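Centrosome-associated zinc finger protein Cp190 (Drosophila melanogaster, PDB 6ER1) organises chromatin domains and their boundaries when recruited by insulator DNA-binding proteins, and homodimerizes through the N-terminal BTB domain that makes up this chain. Local coordinates at residues A[36-48]-A[73-87]. Numbering follows the deposited sequence.
Sequences DLTLQFRDNSQLK and DALIMPNEFQADVVV
Gln82 OE1 accepts the backbone N-H of Arg42 at 2.8 Å, and the N-H...O angle of 173° marks a nearly straight bond. The same amide gives its NE2 to Pro78 O at 2.9 Å, coming from above that carbonyl plane while Phe81 N reaches the oxygen from the opposite face. The chain bends at chi2 (-72°), which brings the amide between the Arg42 N-H and Pro78 O. Beside it, Ala83 CB sits over the face of the Phe41 ring, 3.9 Å from the centroid and 8° off its normal, a CH-pi contact; Val86 CG1 meets the ring edge in plane. Met77 CE packs on Leu39 CD2 at 3.7 Å. Further out, strands 37-40 and 74-76 pair in parallel through hydrogen bonds from Leu75 N to Thr38 O (2.8 Å), Gln40 N to Leu75 O (2.8 Å) and Met77 N to Gln40 O (3.0 Å); the Pro78-Phe81 type I turn then leads to Gln82 at the N-cap of helix 83-95. A water joins Gln40 O, Met77 O and Gln82 NE2. With an alanine here instead of Gln82, Arg42 N would probably lose its protein acceptor and Pro78 O one of its two donors. One amide thus ties two turns of the BTB domain together, while apolar contacts pack the helix start against Phe41.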
loop_
_atom_site.group_PDB
_atom_site.type_symbol
_atom_site.label_atom_id
_atom_site.label_comp_id
_atom_site.label_asym_id
_atom_site.label_seq_id
_atom_site.Cartn_x
_atom_site.Cartn_y
_atom_site.Cartn_z
ATOM N N ASP A 36 -3.097 -9.564 -3.604
ATOM C CA ASP A 36 -2.751 -9.931 -4.972
ATOM C C ASP A 36 -1.650 -10.937 -5.063
ATOM O O ASP A 36 -1.166 -11.225 -6.158
ATOM C CB ASP A 36 -2.408 -8.677 -5.788
ATOM C CG ASP A 36 -1.316 -7.860 -5.170
ATOM O OD1 ASP A 36 -0.657 -8.297 -4.211
ATOM O OD2 ASP A 36 -1.100 -6.741 -5.643
ATOM N N LEU A 37 -1.326 -11.546 -3.925
ATOM C CA LEU A 37 -0.295 -12.575 -3.853
ATOM C C LEU A 37 -0.686 -13.555 -2.748
ATOM O O LEU A 37 -0.931 -13.137 -1.601
ATOM C CB LEU A 37 1.055 -11.962 -3.567
ATOM C CG LEU A 37 2.238 -12.904 -3.377
ATOM C CD1 LEU A 37 2.437 -13.880 -4.520
ATOM C CD2 LEU A 37 3.505 -12.104 -3.137
ATOM N N THR A 38 -0.758 -14.854 -3.079
ATOM C CA THR A 38 -1.105 -15.890 -2.141
ATOM C C THR A 38 0.122 -16.752 -1.941
ATOM O O THR A 38 0.646 -17.323 -2.914
ATOM C CB THR A 38 -2.295 -16.722 -2.637
ATOM O OG1 THR A 38 -3.432 -15.862 -2.822
ATOM C CG2 THR A 38 -2.673 -17.837 -1.666
ATOM N N LEU A 39 0.585 -16.827 -0.687
ATOM C CA LEU A 39 1.736 -17.647 -0.317
ATOM C C LEU A 39 1.237 -18.970 0.211
ATOM O O LEU A 39 0.353 -19.005 1.068
ATOM C CB LEU A 39 2.553 -16.974 0.776
ATOM C CG LEU A 39 2.874 -15.500 0.541
ATOM C CD1 LEU A 39 3.614 -14.931 1.712
ATOM C CD2 LEU A 39 3.666 -15.305 -0.732
ATOM N N GLN A 40 1.784 -20.068 -0.290
ATOM C CA GLN A 40 1.378 -21.401 0.140
ATOM C C GLN A 40 2.507 -22.162 0.816
ATOM O O GLN A 40 3.601 -22.294 0.224
ATOM C CB GLN A 40 0.792 -22.186 -1.030
ATOM C CG GLN A 40 0.237 -23.544 -0.582
ATOM C CD GLN A 40 -0.660 -24.169 -1.603
ATOM O OE1 GLN A 40 -1.549 -23.520 -2.140
ATOM N NE2 GLN A 40 -0.439 -25.451 -1.876
ATOM N N PHE A 41 2.202 -22.687 2.013
ATOM C CA PHE A 41 3.140 -23.444 2.824
ATOM C C PHE A 41 3.066 -24.953 2.560
ATOM O O PHE A 41 2.141 -25.431 1.888
ATOM C CB PHE A 41 2.972 -23.043 4.291
ATOM C CG PHE A 41 3.159 -21.581 4.520
ATOM C CD1 PHE A 41 4.401 -21.012 4.357
ATOM C CD2 PHE A 41 2.108 -20.783 4.904
ATOM C CE1 PHE A 41 4.590 -19.655 4.571
ATOM C CE2 PHE A 41 2.279 -19.447 5.141
ATOM C CZ PHE A 41 3.528 -18.860 4.967
ATOM N N ARG A 42 4.036 -25.694 3.083
ATOM C CA ARG A 42 4.144 -27.142 2.830
ATOM C C ARG A 42 2.920 -27.899 3.335
ATOM O O ARG A 42 2.512 -28.908 2.726
ATOM C CB ARG A 42 5.421 -27.728 3.453
ATOM C CG ARG A 42 6.711 -27.316 2.750
ATOM C CD ARG A 42 7.922 -28.095 3.285
ATOM N NE ARG A 42 7.933 -29.475 2.804
ATOM C CZ ARG A 42 8.889 -30.362 3.088
ATOM N NH1 ARG A 42 8.801 -31.595 2.618
ATOM N NH2 ARG A 42 9.940 -30.032 3.837
ATOM N N ASP A 43 2.322 -27.394 4.427
ATOM C CA ASP A 43 1.096 -27.988 5.005
ATOM C C ASP A 43 -0.216 -27.598 4.243
ATOM O O ASP A 43 -1.326 -27.958 4.670
ATOM C CB ASP A 43 1.029 -27.648 6.534
ATOM C CG ASP A 43 0.858 -26.142 6.839
ATOM O OD1 ASP A 43 0.708 -25.353 5.890
ATOM O OD2 ASP A 43 0.827 -25.805 8.067
ATOM N N ASN A 44 -0.060 -26.870 3.132
ATOM C CA ASN A 44 -1.126 -26.390 2.215
ATOM C C ASN A 44 -1.874 -25.170 2.744
ATOM O O ASN A 44 -2.777 -24.667 2.067
ATOM C CB ASN A 44 -2.097 -27.488 1.729
ATOM C CG ASN A 44 -1.386 -28.649 1.055
ATOM O OD1 ASN A 44 -0.455 -28.468 0.261
ATOM N ND2 ASN A 44 -1.821 -29.857 1.372
ATOM N N SER A 45 -1.472 -24.643 3.906
ATOM C CA SER A 45 -2.070 -23.411 4.421
ATOM C C SER A 45 -1.563 -22.223 3.588
ATOM O O SER A 45 -0.554 -22.318 2.876
ATOM C CB SER A 45 -1.774 -23.198 5.902
ATOM O OG SER A 45 -0.409 -22.978 6.139
ATOM N N GLN A 46 -2.319 -21.140 3.615
ATOM C CA GLN A 46 -2.049 -19.991 2.784
ATOM C C GLN A 46 -2.079 -18.715 3.576
ATOM O O GLN A 46 -2.838 -18.565 4.527
ATOM C CB GLN A 46 -3.070 -19.927 1.655
ATOM C CG GLN A 46 -2.992 -21.084 0.683
ATOM C CD GLN A 46 -3.977 -20.989 -0.453
ATOM O OE1 GLN A 46 -5.035 -20.357 -0.338
ATOM N NE2 GLN A 46 -3.657 -21.642 -1.549
ATOM N N LEU A 47 -1.287 -17.759 3.097
ATOM C CA LEU A 47 -1.262 -16.404 3.641
ATOM C C LEU A 47 -1.398 -15.443 2.452
ATOM O O LEU A 47 -0.556 -15.448 1.541
ATOM C CB LEU A 47 0.050 -16.144 4.367
ATOM C CG LEU A 47 0.263 -14.776 5.003
ATOM C CD1 LEU A 47 -0.830 -14.448 6.002
ATOM C CD2 LEU A 47 1.630 -14.628 5.619
ATOM N N LYS A 48 -2.446 -14.627 2.462
ATOM C CA LYS A 48 -2.699 -13.656 1.382
ATOM C C LYS A 48 -2.170 -12.289 1.749
ATOM O O LYS A 48 -2.444 -11.802 2.847
ATOM C CB LYS A 48 -4.180 -13.577 1.067
ATOM C CG LYS A 48 -4.678 -14.901 0.517
ATOM C CD LYS A 48 -6.131 -14.965 0.139
ATOM C CE LYS A 48 -6.401 -16.340 -0.490
ATOM N NZ LYS A 48 -7.801 -16.529 -0.952
ATOM N N ASP A 73 -3.108 -20.438 -8.489
ATOM C CA ASP A 73 -2.987 -19.038 -8.126
ATOM C C ASP A 73 -2.228 -18.767 -6.812
ATOM O O ASP A 73 -2.352 -17.683 -6.248
ATOM C CB ASP A 73 -4.386 -18.404 -8.090
ATOM C CG ASP A 73 -4.374 -16.945 -8.428
ATOM O OD1 ASP A 73 -4.141 -16.612 -9.608
ATOM O OD2 ASP A 73 -4.631 -16.132 -7.515
ATOM N N ALA A 74 -1.422 -19.724 -6.352
ATOM C CA ALA A 74 -0.651 -19.560 -5.115
ATOM C C ALA A 74 0.797 -19.871 -5.397
ATOM O O ALA A 74 1.114 -20.830 -6.097
ATOM C CB ALA A 74 -1.157 -20.481 -4.016
ATOM N N LEU A 75 1.662 -19.058 -4.806
ATOM C CA LEU A 75 3.084 -19.228 -4.918
ATOM C C LEU A 75 3.575 -20.238 -3.862
ATOM O O LEU A 75 3.370 -20.055 -2.650
ATOM C CB LEU A 75 3.753 -17.877 -4.730
ATOM C CG LEU A 75 5.260 -17.812 -4.915
ATOM C CD1 LEU A 75 5.650 -18.245 -6.318
ATOM C CD2 LEU A 75 5.673 -16.379 -4.679
ATOM N N ILE A 76 4.273 -21.270 -4.314
ATOM C CA ILE A 76 4.738 -22.339 -3.413
ATOM C C ILE A 76 6.041 -21.889 -2.736
ATOM O O ILE A 76 7.096 -21.702 -3.386
ATOM C CB ILE A 76 4.989 -23.637 -4.173
ATOM C CG1 ILE A 76 3.703 -24.100 -4.865
ATOM C CG2 ILE A 76 5.559 -24.684 -3.248
ATOM C CD1 ILE A 76 2.502 -24.235 -3.944
ATOM N N MET A 77 5.970 -21.669 -1.440
ATOM C CA MET A 77 7.122 -21.188 -0.698
ATOM C C MET A 77 8.225 -22.251 -0.630
ATOM O O MET A 77 7.930 -23.434 -0.501
ATOM C CB MET A 77 6.714 -20.827 0.730
ATOM C CG MET A 77 5.819 -19.591 0.797
ATOM S SD MET A 77 6.523 -18.068 0.150
ATOM C CE MET A 77 6.053 -18.072 -1.565
ATOM N N PRO A 78 9.487 -21.841 -0.710
ATOM C CA PRO A 78 10.579 -22.781 -0.529
ATOM C C PRO A 78 10.628 -23.436 0.852
ATOM O O PRO A 78 10.070 -22.925 1.825
ATOM C CB PRO A 78 11.829 -21.950 -0.784
ATOM C CG PRO A 78 11.397 -20.582 -1.081
ATOM C CD PRO A 78 9.942 -20.463 -0.952
ATOM N N ASN A 79 11.298 -24.581 0.926
ATOM C CA ASN A 79 11.380 -25.344 2.183
ATOM C C ASN A 79 11.983 -24.566 3.334
ATOM O O ASN A 79 11.550 -24.736 4.480
ATOM C CB ASN A 79 12.174 -26.614 1.961
ATOM C CG ASN A 79 11.457 -27.584 1.064
ATOM O OD1 ASN A 79 10.234 -27.552 0.933
ATOM N ND2 ASN A 79 12.218 -28.471 0.448
ATOM N N GLU A 80 12.913 -23.660 3.026
ATOM C CA GLU A 80 13.561 -22.865 4.075
ATOM C C GLU A 80 12.786 -21.624 4.472
ATOM O O GLU A 80 13.277 -20.874 5.322
ATOM C CB GLU A 80 14.993 -22.424 3.680
ATOM C CG GLU A 80 15.135 -21.309 2.614
ATOM C CD GLU A 80 15.162 -21.850 1.207
ATOM O OE1 GLU A 80 14.602 -22.963 0.975
ATOM O OE2 GLU A 80 15.717 -21.146 0.346
ATOM N N PHE A 81 11.595 -21.405 3.893
ATOM C CA PHE A 81 10.882 -20.149 4.070
ATOM C C PHE A 81 9.416 -20.456 4.325
ATOM O O PHE A 81 8.536 -20.262 3.493
ATOM C CB PHE A 81 11.094 -19.289 2.800
ATOM C CG PHE A 81 10.746 -17.837 2.939
ATOM C CD1 PHE A 81 11.433 -17.023 3.805
ATOM C CD2 PHE A 81 9.782 -17.262 2.111
ATOM C CE1 PHE A 81 11.181 -15.658 3.872
ATOM C CE2 PHE A 81 9.535 -15.897 2.170
ATOM C CZ PHE A 81 10.214 -15.096 3.067
ATOM N N GLN A 82 9.176 -21.054 5.501
ATOM C CA GLN A 82 7.833 -21.492 5.910
ATOM C C GLN A 82 7.244 -20.576 6.947
ATOM O O GLN A 82 7.796 -19.494 7.269
ATOM C CB GLN A 82 7.918 -22.961 6.386
ATOM C CG GLN A 82 8.341 -23.856 5.249
ATOM C CD GLN A 82 7.233 -24.043 4.208
ATOM O OE1 GLN A 82 6.092 -24.429 4.555
ATOM N NE2 GLN A 82 7.558 -23.853 2.934
ATOM N N ALA A 83 6.062 -20.907 7.448
ATOM C CA ALA A 83 5.273 -19.940 8.241
ATOM C C ALA A 83 5.990 -19.466 9.494
ATOM O O ALA A 83 5.768 -18.366 9.953
ATOM C CB ALA A 83 3.887 -20.491 8.574
ATOM N N ASP A 84 6.841 -20.342 10.094
ATOM C CA ASP A 84 7.556 -19.905 11.288
ATOM C C ASP A 84 8.363 -18.589 11.172
ATOM O O ASP A 84 8.497 -17.855 12.122
ATOM C CB ASP A 84 8.473 -21.015 11.886
ATOM C CG ASP A 84 9.543 -21.514 10.952
ATOM O OD1 ASP A 84 9.473 -21.261 9.714
ATOM O OD2 ASP A 84 10.493 -22.143 11.463
ATOM N N VAL A 85 8.922 -18.368 9.988
ATOM C CA VAL A 85 9.621 -17.105 9.703
ATOM C C VAL A 85 8.759 -16.141 8.874
ATOM O O VAL A 85 8.816 -14.919 9.147
ATOM C CB VAL A 85 11.018 -17.306 9.066
ATOM C CG1 VAL A 85 11.923 -18.084 10.015
ATOM C CG2 VAL A 85 10.939 -17.969 7.699
ATOM N N VAL A 86 7.948 -16.682 7.977
ATOM C CA VAL A 86 7.182 -15.815 7.051
ATOM C C VAL A 86 6.139 -15.036 7.783
ATOM O O VAL A 86 5.934 -13.811 7.566
ATOM C CB VAL A 86 6.605 -16.560 5.864
ATOM C CG1 VAL A 86 5.638 -15.700 5.052
ATOM C CG2 VAL A 86 7.719 -17.166 5.012
ATOM N N VAL A 87 5.397 -15.675 8.688
ATOM C CA VAL A 87 4.319 -14.957 9.367
ATOM C C VAL A 87 4.796 -13.782 10.226
ATOM O O VAL A 87 4.293 -12.647 10.009
ATOM C CB VAL A 87 3.400 -15.938 10.164
ATOM C CG1 VAL A 87 2.470 -15.172 11.081
ATOM C CG2 VAL A 87 2.631 -16.790 9.166
HETATM O O HOH W 1 -0.762 -15.489 -5.904
HETATM O O HOH W 2 5.582 -24.313 0.597
HETATM O O HOH W 3 4.269 -25.852 6.344
#